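Local coordinates for nitrogenase molybdenum-iron protein beta chain (Clostridium pasteurianum, PDB 4WES) that forms, with the alpha chain, the molybdenum-iron component of nitrogenase, which reduces dinitrogen to ammonium, and shares an [8Fe-7S] cluster with that partner, at residues Val10-Ala14 with Leu15-Pro19; Lys251-Glu254 with Lys255-Val259; Arg447-Glu451 with Glu452-Val456. All coordinates share one frame; numbering follows the deposited sequence. Where two conformers were deposited one is given.

Contact 1: residues Val10-Ala14 with Leu15-Pro19; sequences VERKA and LRINP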
ATOM      1  N   VAL B  10      -9.531 -28.388  15.833  1.00 17.05           N
ATOM      2  CA  VAL B  10      -9.056 -29.129  16.999  1.00 19.33           C
ATOM      3  C   VAL B  10      -8.957 -28.148  18.133  1.00 16.08           C
ATOM      4  O   VAL B  10      -8.366 -27.047  17.997  1.00 18.67           O
ATOM      5  CB  VAL B  10      -7.669 -29.785  16.767  1.00 18.78           C
ATOM      6  CG1 VAL B  10      -7.196 -30.552  18.004  1.00 19.71           C
ATOM      7  CG2 VAL B  10      -7.680 -30.679  15.526  1.00 21.87           C
ATOM      8  N   GLU B  11      -9.503 -28.534  19.258  1.00 14.32           N
ATOM      9  CA  GLU B  11      -9.323 -27.751  20.473  1.00 17.31           C
ATOM     10  C   GLU B  11      -8.095 -28.302  21.224  1.00 16.15           C
ATOM     11  O   GLU B  11      -8.225 -29.194  22.098  1.00 16.49           O
ATOM     12  CB  GLU B  11     -10.570 -27.808  21.346  1.00 20.38           C
ATOM     13  CG  GLU B  11     -11.815 -27.250  20.694  1.00 31.15           C
ATOM     14  CD  GLU B  11     -11.656 -25.806  20.334  1.00 98.17           C
ATOM     15  OE1 GLU B  11     -10.961 -25.099  21.097  1.00127.37           O
ATOM     16  OE2 GLU B  11     -12.217 -25.391  19.292  1.00125.75           O
ATOM     17  N   ARG B  12      -6.935 -27.787  20.878  1.00 14.05           N
ATOM     18  CA  ARG B  12      -5.725 -28.253  21.506  1.00 13.60           C
ATOM     19  C   ARG B  12      -5.701 -27.806  22.950  1.00 14.41           C
ATOM     20  O   ARG B  12      -6.174 -26.709  23.277  1.00 16.84           O
ATOM     21  CB  ARG B  12      -4.474 -27.686  20.789  1.00 12.65           C
ATOM     22  CG  ARG B  12      -4.230 -28.327  19.469  1.00 12.49           C
ATOM     23  CD  ARG B  12      -3.253 -27.540  18.632  1.00 11.23           C
ATOM     24  NE  ARG B  12      -3.889 -26.359  18.049  1.00 11.12           N
ATOM     25  CZ  ARG B  12      -3.501 -25.097  18.207  1.00  9.96           C
ATOM     26  NH1 ARG B  12      -2.420 -24.775  18.915  1.00  9.88           N
ATOM     27  NH2 ARG B  12      -4.202 -24.149  17.623  1.00 10.15           N
ATOM     28  N   LYS B  13      -5.129 -28.638  23.796  1.00 12.98           N
ATOM     29  CA  LYS B  13      -4.963 -28.337  25.226  1.00 16.38           C
ATOM     30  C   LYS B  13      -3.493 -28.159  25.613  1.00 14.83           C
ATOM     31  O   LYS B  13      -3.241 -27.711  26.733  1.00 19.50           O
ATOM     32  CB  LYS B  13      -5.592 -29.449  26.113  1.00 16.79           C
ATOM     33  CG  LYS B  13      -7.054 -29.742  25.894  1.00 23.40           C
ATOM     34  CD  LYS B  13      -7.548 -30.852  26.815  1.00 37.68           C
ATOM     35  CE  LYS B  13      -8.960 -31.280  26.451  1.00 42.22           C
ATOM     36  NZ  LYS B  13      -9.657 -31.989  27.561  1.00 78.71           N
ATOM     37  N   ALA B  14      -2.553 -28.590  24.786  1.00 11.36           N
ATOM     38  CA  ALA B  14      -1.151 -28.632  25.187  1.00 10.01           C
ATOM     39  C   ALA B  14      -0.186 -28.064  24.155  1.00  9.95           C
ATOM     40  O   ALA B  14       0.762 -27.350  24.515  1.00 12.58           O
ATOM     41  CB  ALA B  14      -0.758 -30.048  25.571  1.00 11.03           C
ATOM     42  N   LEU B  15      -0.397 -28.409  22.895  1.00  9.78           N
ATOM     43  CA  LEU B  15       0.533 -27.999  21.840  1.00  9.75           C
ATOM     44  C   LEU B  15       0.171 -26.623  21.318  1.00  9.30           C
ATOM     45  O   LEU B  15      -0.900 -26.414  20.769  1.00 10.33           O
ATOM     46  CB  LEU B  15       0.423 -29.012  20.697  1.00  9.50           C
ATOM     47  CG  LEU B  15       1.373 -28.808  19.552  1.00  9.54           C
ATOM     48  CD1 LEU B  15       2.811 -29.114  19.916  1.00 10.31           C
ATOM     49  CD2 LEU B  15       0.960 -29.701  18.376  1.00 10.51           C
ATOM     50  N   ARG B  16       1.101 -25.675  21.513  1.00  8.88           N
ATOM     51  CA  ARG B  16       0.958 -24.308  21.011  1.00  8.23           C
ATOM     52  C   ARG B  16       1.615 -24.257  19.627  1.00  8.85           C
ATOM     53  O   ARG B  16       2.726 -24.732  19.458  1.00  9.68           O
ATOM     54  CB  ARG B  16       1.626 -23.375  21.996  1.00  8.84           C
ATOM     55  CG  ARG B  16       1.659 -21.907  21.604  1.00  9.21           C
ATOM     56  CD  ARG B  16       0.306 -21.264  21.454  1.00  9.96           C
ATOM     57  NE  ARG B  16      -0.416 -21.259  22.727  1.00 10.44           N
ATOM     58  CZ  ARG B  16      -1.731 -21.238  22.847  1.00 12.35           C
ATOM     59  NH1 ARG B  16      -2.521 -21.306  21.786  1.00 14.28           N
ATOM     60  NH2 ARG B  16      -2.289 -21.185  24.053  1.00 15.29           N
ATOM     61  N   ILE B  17       0.912 -23.647  18.670  1.00  8.20           N
ATOM     62  CA  ILE B  17       1.377 -23.611  17.299  1.00  8.34           C
ATOM     63  C   ILE B  17       1.270 -22.176  16.809  1.00  7.51           C
ATOM     64  O   ILE B  17       0.210 -21.591  16.871  1.00  8.89           O
ATOM     65  CB  ILE B  17       0.533 -24.530  16.365  1.00  8.32           C
ATOM     66  CG1 ILE B  17       0.402 -25.953  16.914  1.00  8.81           C
ATOM     67  CG2 ILE B  17       1.126 -24.512  14.969  1.00  9.19           C
ATOM     68  CD1 ILE B  17      -0.590 -26.818  16.143  1.00  9.64           C
ATOM     69  N   ASN B  18       2.382 -21.613  16.306  1.00  7.74           N
ATOM     70  CA  ASN B  18       2.305 -20.323  15.612  1.00  7.87           C
ATOM     71  C   ASN B  18       1.709 -19.245  16.527  1.00  7.70           C
ATOM     72  O   ASN B  18       0.632 -18.684  16.269  1.00  7.98           O
ATOM     73  CB  ASN B  18       1.554 -20.436  14.299  1.00  7.98           C
ATOM     74  CG  ASN B  18       2.248 -21.325  13.292  1.00  8.36           C
ATOM     75  OD1 ASN B  18       3.309 -21.880  13.561  1.00  9.13           O
ATOM     76  ND2 ASN B  18       1.640 -21.459  12.120  1.00  9.25           N
ATOM     77  N   PRO B  19       2.391 -18.950  17.636  1.00  7.90           N
ATOM     78  CA  PRO B  19       1.804 -18.139  18.707  1.00  7.89           C
ATOM     79  C   PRO B  19       1.537 -16.674  18.335  1.00  7.89           C
ATOM     80  O   PRO B  19       2.274 -16.067  17.564  1.00  8.28           O
ATOM     81  CB  PRO B  19       2.836 -18.265  19.818  1.00  8.90           C
ATOM     82  CG  PRO B  19       4.128 -18.402  19.105  1.00  8.97           C
ATOM     83  CD  PRO B  19       3.774 -19.350  17.967  1.00  8.32           C
TER
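Arg-12 folds its side chain across to Leu-15, three residues on and just before strand 16-17. Arg-12 NH1 donates to the backbone O of Leu-15 at 2.9 Å, with an N-H...O angle of 158°. The oxygen lies at the guanidinium edge, 11° out of its plane, and NH1 in turn sits in the plane of the carbonyl. A bend at chi3 (-77°) turns the end of the arginine chain toward this oxygen.

Leu-15 thus offers its carbonyl to Arg-12, while its backbone N and that of Ala-14, the residue beside it, are both held by Glu-129 of the alpha chain. The leucine is fixed from two directions, by its own chain through O and by the partner subunit through N.

Ile-17 meets the arginine from another side. Ile-17 CD1 lies over one face of the guanidinium and also packs against Arg-12 CD at 3.7 Å, the two side chains crossing at about a right angle. One edge of the group is therefore hydrogen-bonded and one face packed by a methyl. Arg-12 and Arg-16 converge through NH1 on OD2 of Asp-373, which bridges them; Asp-376 takes Arg-12 NH2.

The whole is a loop entering strand 16-17, whose Arg-16 and Ile-17 pair antiparallel with a strand of the alpha chain, so that the sheet continues across the alpha-beta interface.

Contact 2: residues Lys251-Glu254 with Lys255-Val259; sequences KTLE and KKCKV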
ATOM      1  N   LYS B 251      -0.542   2.577  38.503  1.00 12.88           N
ATOM      2  CA  LYS B 251      -0.973   2.228  39.850  1.00 14.46           C
ATOM      3  C   LYS B 251       0.181   2.254  40.847  1.00 14.45           C
ATOM      4  O   LYS B 251       0.020   2.674  42.005  1.00 15.73           O
ATOM      5  CB  LYS B 251      -1.641   0.844  39.826  1.00 15.50           C
ATOM      6  CG  LYS B 251      -2.970   0.800  39.107  1.00 23.50           C
ATOM      7  CD  LYS B 251      -3.586  -0.604  39.000  1.00 31.89           C
ATOM      8  CE  LYS B 251      -4.954  -0.526  38.341  1.00 41.78           C
ATOM      9  NZ  LYS B 251      -5.600  -1.865  38.198  1.00 59.36           N
ATOM     10  N   THR B 252       1.337   1.790  40.418  1.00 13.98           N
ATOM     11  CA  THR B 252       2.513   1.777  41.282  1.00 14.66           C
ATOM     12  C   THR B 252       2.899   3.221  41.630  1.00 14.41           C
ATOM     13  O   THR B 252       3.249   3.521  42.776  1.00 16.56           O
ATOM     14  CB  THR B 252       3.681   1.019  40.613  1.00 16.17           C
ATOM     15  OG1 THR B 252       3.278  -0.326  40.341  1.00 16.82           O
ATOM     16  CG2 THR B 252       4.922   0.969  41.499  1.00 17.16           C
ATOM     17  N   LEU B 253       2.822   4.111  40.642  1.00 13.63           N
ATOM     18  CA  LEU B 253       3.128   5.516  40.847  1.00 15.37           C
ATOM     19  C   LEU B 253       2.118   6.174  41.792  1.00 14.75           C
ATOM     20  O   LEU B 253       2.474   7.029  42.619  1.00 16.46           O
ATOM     21  CB  LEU B 253       3.179   6.238  39.496  1.00 14.93           C
ATOM     22  CG  LEU B 253       3.616   7.700  39.540  1.00 17.75           C
ATOM     23  CD1 LEU B 253       4.926   7.929  40.261  1.00 17.24           C
ATOM     24  CD2 LEU B 253       3.678   8.236  38.119  1.00 20.31           C
ATOM     25  N   GLU B 254       0.837   5.788  41.678  1.00 14.82           N
ATOM     26  CA  GLU B 254      -0.161   6.298  42.598  1.00 14.89           C
ATOM     27  C   GLU B 254       0.186   5.894  44.050  1.00 16.49           C
ATOM     28  O   GLU B 254       0.137   6.717  44.985  1.00 18.36           O
ATOM     29  CB  GLU B 254      -1.568   5.829  42.229  1.00 15.90           C
ATOM     30  CG  GLU B 254      -2.643   6.446  43.134  1.00 20.29           C
ATOM     31  CD  GLU B 254      -4.043   5.930  42.893  1.00 32.20           C
ATOM     32  OE1 GLU B 254      -4.981   6.756  42.968  1.00 70.59           O
ATOM     33  OE2 GLU B 254      -4.207   4.707  42.634  1.00 40.01           O
ATOM     34  N   LYS B 255       0.558   4.632  44.237  1.00 16.51           N
ATOM     35  CA  LYS B 255       0.859   4.130  45.564  0.50 17.08           C
ATOM     36  C   LYS B 255       2.117   4.797  46.115  1.00 16.94           C
ATOM     37  O   LYS B 255       2.165   5.208  47.304  1.00 20.32           O
ATOM     38  CB  LYS B 255       1.049   2.625  45.542  0.50 16.38           C
ATOM     39  CG  LYS B 255      -0.234   1.849  45.323  0.50 16.95           C
ATOM     40  CD  LYS B 255       0.072   0.376  45.127  0.50 21.61           C
ATOM     41  CE  LYS B 255      -1.033  -0.362  44.396  0.50 33.98           C
ATOM     42  NZ  LYS B 255      -2.322  -0.278  45.128  0.50 43.19           N
ATOM     43  N   LYS B 256       3.150   4.929  45.292  1.00 16.86           N
ATOM     44  CA  LYS B 256       4.432   5.456  45.755  1.00 17.52           C
ATOM     45  C   LYS B 256       4.408   6.965  45.991  1.00 17.12           C
ATOM     46  O   LYS B 256       4.953   7.453  46.987  1.00 19.38           O
ATOM     47  CB  LYS B 256       5.536   5.135  44.762  1.00 15.72           C
ATOM     48  CG  LYS B 256       6.937   5.414  45.277  1.00 16.28           C
ATOM     49  CD  LYS B 256       7.976   5.237  44.181  1.00 16.15           C
ATOM     50  CE  LYS B 256       9.383   5.433  44.714  1.00 17.09           C
ATOM     51  NZ  LYS B 256      10.421   5.501  43.672  1.00 16.58           N
ATOM     52  N   CYS B 257       3.773   7.685  45.064  1.00 17.86           N
ATOM     53  CA  CYS B 257       3.929   9.149  44.970  1.00 16.58           C
ATOM     54  C   CYS B 257       2.626   9.911  45.067  1.00 17.04           C
ATOM     55  O   CYS B 257       2.652  11.145  45.007  1.00 18.17           O
ATOM     56  CB  CYS B 257       4.662   9.529  43.681  1.00 16.72           C
ATOM     57  SG  CYS B 257       6.301   8.781  43.477  1.00 17.96           S
ATOM     58  N   LYS B 258       1.505   9.194  45.200  1.00 17.21           N
ATOM     59  CA  LYS B 258       0.187   9.790  45.359  1.00 20.14           C
ATOM     60  C   LYS B 258      -0.264  10.567  44.117  1.00 19.63           C
ATOM     61  O   LYS B 258      -1.094  11.452  44.183  1.00 24.09           O
ATOM     62  CB  LYS B 258       0.090  10.648  46.631  1.00 23.61           C
ATOM     63  CG  LYS B 258       0.594   9.977  47.886  1.00 31.61           C
ATOM     64  CD  LYS B 258       0.590  10.984  49.038  1.00 50.63           C
ATOM     65  CE  LYS B 258       1.361  10.462  50.246  1.00 91.49           C
ATOM     66  NZ  LYS B 258       1.177  11.308  51.463  1.00131.59           N
ATOM     67  N   VAL B 259       0.268  10.192  42.959  1.00 16.34           N
ATOM     68  CA  VAL B 259      -0.203  10.760  41.704  1.00 16.26           C
ATOM     69  C   VAL B 259      -1.406   9.954  41.228  1.00 15.59           C
ATOM     70  O   VAL B 259      -1.278   8.758  40.924  1.00 15.28           O
ATOM     71  CB  VAL B 259       0.896  10.727  40.607  1.00 16.22           C
ATOM     72  CG1 VAL B 259       0.378  11.356  39.332  1.00 16.88           C
ATOM     73  CG2 VAL B 259       2.185  11.402  41.070  1.00 18.24           C
TER
HETATM   74  O   HOH W   1      -2.669   2.470  43.175  1.00 30.95           O
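Lys-255, Lys-256 and Cys-257 donate their backbone N-H groups to O of Lys-251, Thr-252 and Leu-253 in the regular i to i+4 pattern of an alpha helix, and Lys-258 N adds a more bent bond to Glu-254 O (131° at the hydrogen) as the helix runs out. Lys-258 itself has positive phi and ends the helical run. Val-259 then comes back beside the last turn, and Val-259 O approaches Glu-254 CA at 3.2 Å in a CA-H...O contact.

The buried side is apolar. Leu-253 holds CG anti to its backbone N (chi1 -175°), and this carries Leu-253 CD1 along the helix to Cys-257 SG at 3.6 Å. Leu-253 CG also faces Val-259 CB at 4.2 Å, so one leucine packs against both the last turn and the chain leaving it. Val-158 of helix 146-161 and Asn-173 of strand 172-175 also touch Leu-253.

Toward solvent a water gathers the polar groups. It donates to Lys-251 O at 2.9 Å and to Glu-254 OE2 at 2.8 Å, and Lys-255 NZ gives it a weak bond at 3.4 Å. In the conformer given, a bend at chi4 (-59°) puts NZ there, so this link is tentative. Lys-251 O serves two donors, the helix N-H and the water. Lys-256 goes a different way, its extended chain giving NZ to the carbonyl oxygens of Val-158, Asn-159 and Ser-162.

Glu-254 and Lys-255 touch the same water, the lysine only weakly, with Glu-254 OE2 and Lys-255 NZ 5.9 Å apart and no direct salt bridge; their opposite charges probably add little directly to the end of this beta-alpha-beta helix.

Contact 3: residues Arg447-Glu451 with Glu452-Val456; sequences RECTE and EDFEV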
ATOM      1  N   ARG B 447      -7.334  -6.477  -9.208  1.00 10.00           N
ATOM      2  CA  ARG B 447      -6.509  -7.551  -9.766  0.52 10.90           C
ATOM      3  C   ARG B 447      -7.380  -8.718 -10.241  1.00 10.79           C
ATOM      4  O   ARG B 447      -7.063  -9.348 -11.245  1.00 13.14           O
ATOM      5  CB  ARG B 447      -5.499  -8.071  -8.741  0.52 14.37           C
ATOM      6  CG  ARG B 447      -4.338  -8.840  -9.342  0.52 16.33           C
ATOM      7  CD  ARG B 447      -3.382  -9.359  -8.280  0.52 17.09           C
ATOM      8  NE  ARG B 447      -3.051  -8.337  -7.292  0.52 19.73           N
ATOM      9  CZ  ARG B 447      -3.509  -8.316  -6.038  0.52 24.16           C
ATOM     10  NH1 ARG B 447      -4.333  -9.267  -5.623  0.52 24.19           N
ATOM     11  NH2 ARG B 447      -3.161  -7.346  -5.191  0.52 20.22           N
ATOM     12  N   GLU B 448      -8.476  -8.994  -9.548  1.00 10.68           N
ATOM     13  CA  GLU B 448      -9.242 -10.211  -9.791  1.00 11.82           C
ATOM     14  C   GLU B 448     -10.461 -10.025 -10.641  1.00 11.91           C
ATOM     15  O   GLU B 448     -11.024 -11.016 -11.136  1.00 13.15           O
ATOM     16  CB  GLU B 448      -9.649 -10.851  -8.477  1.00 13.72           C
ATOM     17  CG  GLU B 448      -8.430 -11.235  -7.711  1.00 16.51           C
ATOM     18  CD  GLU B 448      -8.672 -12.139  -6.575  1.00 26.31           C
ATOM     19  OE1 GLU B 448      -7.659 -12.688  -6.068  1.00 32.39           O
ATOM     20  OE2 GLU B 448      -9.850 -12.247  -6.194  1.00 30.13           O
ATOM     21  N   CYS B 449     -10.935  -8.799 -10.859  1.00 10.54           N
ATOM     22  CA  CYS B 449     -12.113  -8.615 -11.659  1.00 10.50           C
ATOM     23  C   CYS B 449     -11.871  -9.011 -13.109  1.00 10.16           C
ATOM     24  O   CYS B 449     -10.736  -9.020 -13.576  1.00 10.44           O
ATOM     25  CB  CYS B 449     -12.636  -7.184 -11.579  1.00 10.71           C
ATOM     26  SG  CYS B 449     -11.545  -5.926 -12.242  1.00 11.22           S
ATOM     27  N   THR B 450     -12.942  -9.348 -13.823  1.00 10.52           N
ATOM     28  CA  THR B 450     -12.806  -9.573 -15.248  1.00  9.91           C
ATOM     29  C   THR B 450     -12.406  -8.250 -15.927  1.00  9.56           C
ATOM     30  O   THR B 450     -12.622  -7.145 -15.398  1.00 10.13           O
ATOM     31  CB  THR B 450     -14.113 -10.072 -15.842  1.00 11.53           C
ATOM     32  OG1 THR B 450     -15.098  -9.069 -15.641  1.00 13.24           O
ATOM     33  CG2 THR B 450     -14.531 -11.395 -15.219  1.00 13.54           C
ATOM     34  N   GLU B 451     -11.856  -8.335 -17.126  1.00  9.78           N
ATOM     35  CA  GLU B 451     -11.459  -7.108 -17.829  1.00  9.30           C
ATOM     36  C   GLU B 451     -12.642  -6.204 -18.079  1.00 10.03           C
ATOM     37  O   GLU B 451     -12.513  -4.986 -17.967  1.00 10.61           O
ATOM     38  CB  GLU B 451     -10.745  -7.419 -19.146  1.00 10.68           C
ATOM     39  CG  GLU B 451      -9.399  -8.076 -18.932  1.00 11.11           C
ATOM     40  CD  GLU B 451      -8.497  -8.042 -20.157  1.00 10.22           C
ATOM     41  OE1 GLU B 451      -8.912  -7.478 -21.200  1.00 12.27           O
ATOM     42  OE2 GLU B 451      -7.360  -8.546 -20.060  1.00 11.54           O
ATOM     43  N   GLU B 452     -13.800  -6.788 -18.385  1.00 10.22           N
ATOM     44  CA  GLU B 452     -14.948  -5.959 -18.703  1.00 11.32           C
ATOM     45  C   GLU B 452     -15.472  -5.240 -17.458  1.00 11.13           C
ATOM     46  O   GLU B 452     -16.212  -4.242 -17.574  1.00 13.43           O
ATOM     47  CB  GLU B 452     -16.063  -6.750 -19.393  1.00 13.79           C
ATOM     48  CG  GLU B 452     -16.703  -7.848 -18.569  1.00 14.04           C
ATOM     49  CD  GLU B 452     -16.032  -9.218 -18.715  1.00 15.55           C
ATOM     50  OE1 GLU B 452     -14.831  -9.303 -19.089  1.00 14.82           O
ATOM     51  OE2 GLU B 452     -16.716 -10.222 -18.427  1.00 20.31           O
ATOM     52  N   ASP B 453     -15.120  -5.739 -16.277  1.00 11.79           N
ATOM     53  CA  ASP B 453     -15.511  -5.124 -15.002  1.00 12.35           C
ATOM     54  C   ASP B 453     -14.469  -4.184 -14.442  1.00 12.33           C
ATOM     55  O   ASP B 453     -14.640  -3.619 -13.343  1.00 14.88           O
ATOM     56  CB  ASP B 453     -15.831  -6.221 -13.961  1.00 12.18           C
ATOM     57  CG  ASP B 453     -17.126  -6.947 -14.227  1.00 14.45           C
ATOM     58  OD1 ASP B 453     -17.944  -6.420 -14.985  1.00 16.55           O
ATOM     59  OD2 ASP B 453     -17.296  -8.040 -13.652  1.00 18.24           O
ATOM     60  N   PHE B 454     -13.383  -3.966 -15.185  1.00 10.91           N
ATOM     61  CA  PHE B 454     -12.317  -3.092 -14.704  1.00 10.85           C
ATOM     62  C   PHE B 454     -12.826  -1.654 -14.866  1.00 12.44           C
ATOM     63  O   PHE B 454     -13.567  -1.316 -15.815  1.00 16.03           O
ATOM     64  CB  PHE B 454     -11.068  -3.386 -15.527  1.00 12.23           C
ATOM     65  CG  PHE B 454      -9.783  -2.861 -14.964  1.00 11.44           C
ATOM     66  CD1 PHE B 454      -9.095  -3.559 -13.956  1.00 11.37           C
ATOM     67  CD2 PHE B 454      -9.211  -1.711 -15.467  1.00 12.84           C
ATOM     68  CE1 PHE B 454      -7.892  -3.095 -13.456  1.00 11.98           C
ATOM     69  CE2 PHE B 454      -7.998  -1.262 -15.000  1.00 12.53           C
ATOM     70  CZ  PHE B 454      -7.329  -1.955 -14.012  1.00 11.52           C
ATOM     71  N   GLU B 455     -12.497  -0.829 -13.882  1.00 10.43           N
ATOM     72  CA  GLU B 455     -13.045   0.537 -13.685  1.00 10.52           C
ATOM     73  C   GLU B 455     -11.936   1.574 -13.672  1.00  9.29           C
ATOM     74  O   GLU B 455     -10.861   1.303 -13.158  1.00  9.64           O
ATOM     75  CB  GLU B 455     -13.685   0.587 -12.285  1.00  9.49           C
ATOM     76  CG  GLU B 455     -14.816  -0.363 -12.011  1.00 10.98           C
ATOM     77  CD  GLU B 455     -16.068  -0.115 -12.803  1.00 10.47           C
ATOM     78  OE1 GLU B 455     -16.247   0.978 -13.416  1.00 10.90           O
ATOM     79  OE2 GLU B 455     -16.941  -1.016 -12.832  1.00 12.97           O
ATOM     80  N   VAL B 456     -12.229   2.770 -14.171  1.00  8.94           N
ATOM     81  CA  VAL B 456     -11.348   3.936 -13.917  1.00  8.99           C
ATOM     82  C   VAL B 456     -11.542   4.441 -12.492  1.00  8.31           C
ATOM     83  O   VAL B 456     -10.677   4.253 -11.650  1.00  9.39           O
ATOM     84  CB  VAL B 456     -11.534   5.061 -14.954  1.00  8.87           C
ATOM     85  CG1 VAL B 456     -10.745   6.276 -14.578  1.00  9.18           C
ATOM     86  CG2 VAL B 456     -11.108   4.582 -16.317  1.00 10.08           C
TER
HETATM   87  O   HOH W   2     -15.407  -9.246 -12.193  1.00 14.74           O
HETATM   88  O   HOH W   3     -17.777 -10.207 -15.401  1.00 36.12           O
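A short 3-10 turn just beyond helix 426-448 brings Thr-450 against Asp-453 and Cys-449 against Phe-454. The backbone of the turn is closed by two bonds: Asp-453 N to Thr-450 O at 3.0 Å and the straighter Phe-454 N to Glu-451 O at 3.1 Å.

Thr-450 places OG1 between its own N and carbonyl carbon (chi1 62°), over the start of the turn. There Thr-450 OG1 accepts a weak second bond from Asp-453 N at 3.4 Å. Two waters extend the link: one joins Thr-450 N to Asp-453 OD2, and the other accepts a hydrogen bond from Thr-450 OG1 and donates to Asp-453 OD2 and to Glu-452 OE2. Glu-452, bent at chi2 (-90°), folds its carboxylate back beside the threonine, with Glu-452 OE1 to Thr-450 CB at 3.4 Å. The other carboxylate oxygen of Asp-453, OD1, forms a salt bridge with Lys-90 of the alpha chain.

Cys-449 SG comes at the edge of the Phe-454 ring, 3.8 Å from Phe-454 CD1 and 78° off the ring normal. Lys-396 of the second beta subunit makes a cation-pi contact with that ring, and Met-1 of the same subunit packs against Phe-454.

Overall this is a 3-10 turn with a weak additional bond from a backbone N-H to a threonine side chain, placed where two beta subunits and an alpha chain of the tetramer meet.

Overall arrangement
The three contacts are all local and lie far apart; by nearest atoms, contacts 1 and 3 come within about 22 Å of each other. Contacts 2 and 3 flank the chain's centre from opposite sides. Contacts 1 and 2 are partly buried; contact 3 is a surface turn, though two other chains reach it. Only contact 2 sits wholly within its own subunit, ending a beta-alpha-beta helix with backbone bonds, apolar packing and one water. Contact 1 relies on a charged side chain gripping a carbonyl at the alpha-beta interface, while contact 3 uses a hydroxyl, waters and a sulfur-aromatic touch where the two beta subunits and an alpha chain meet.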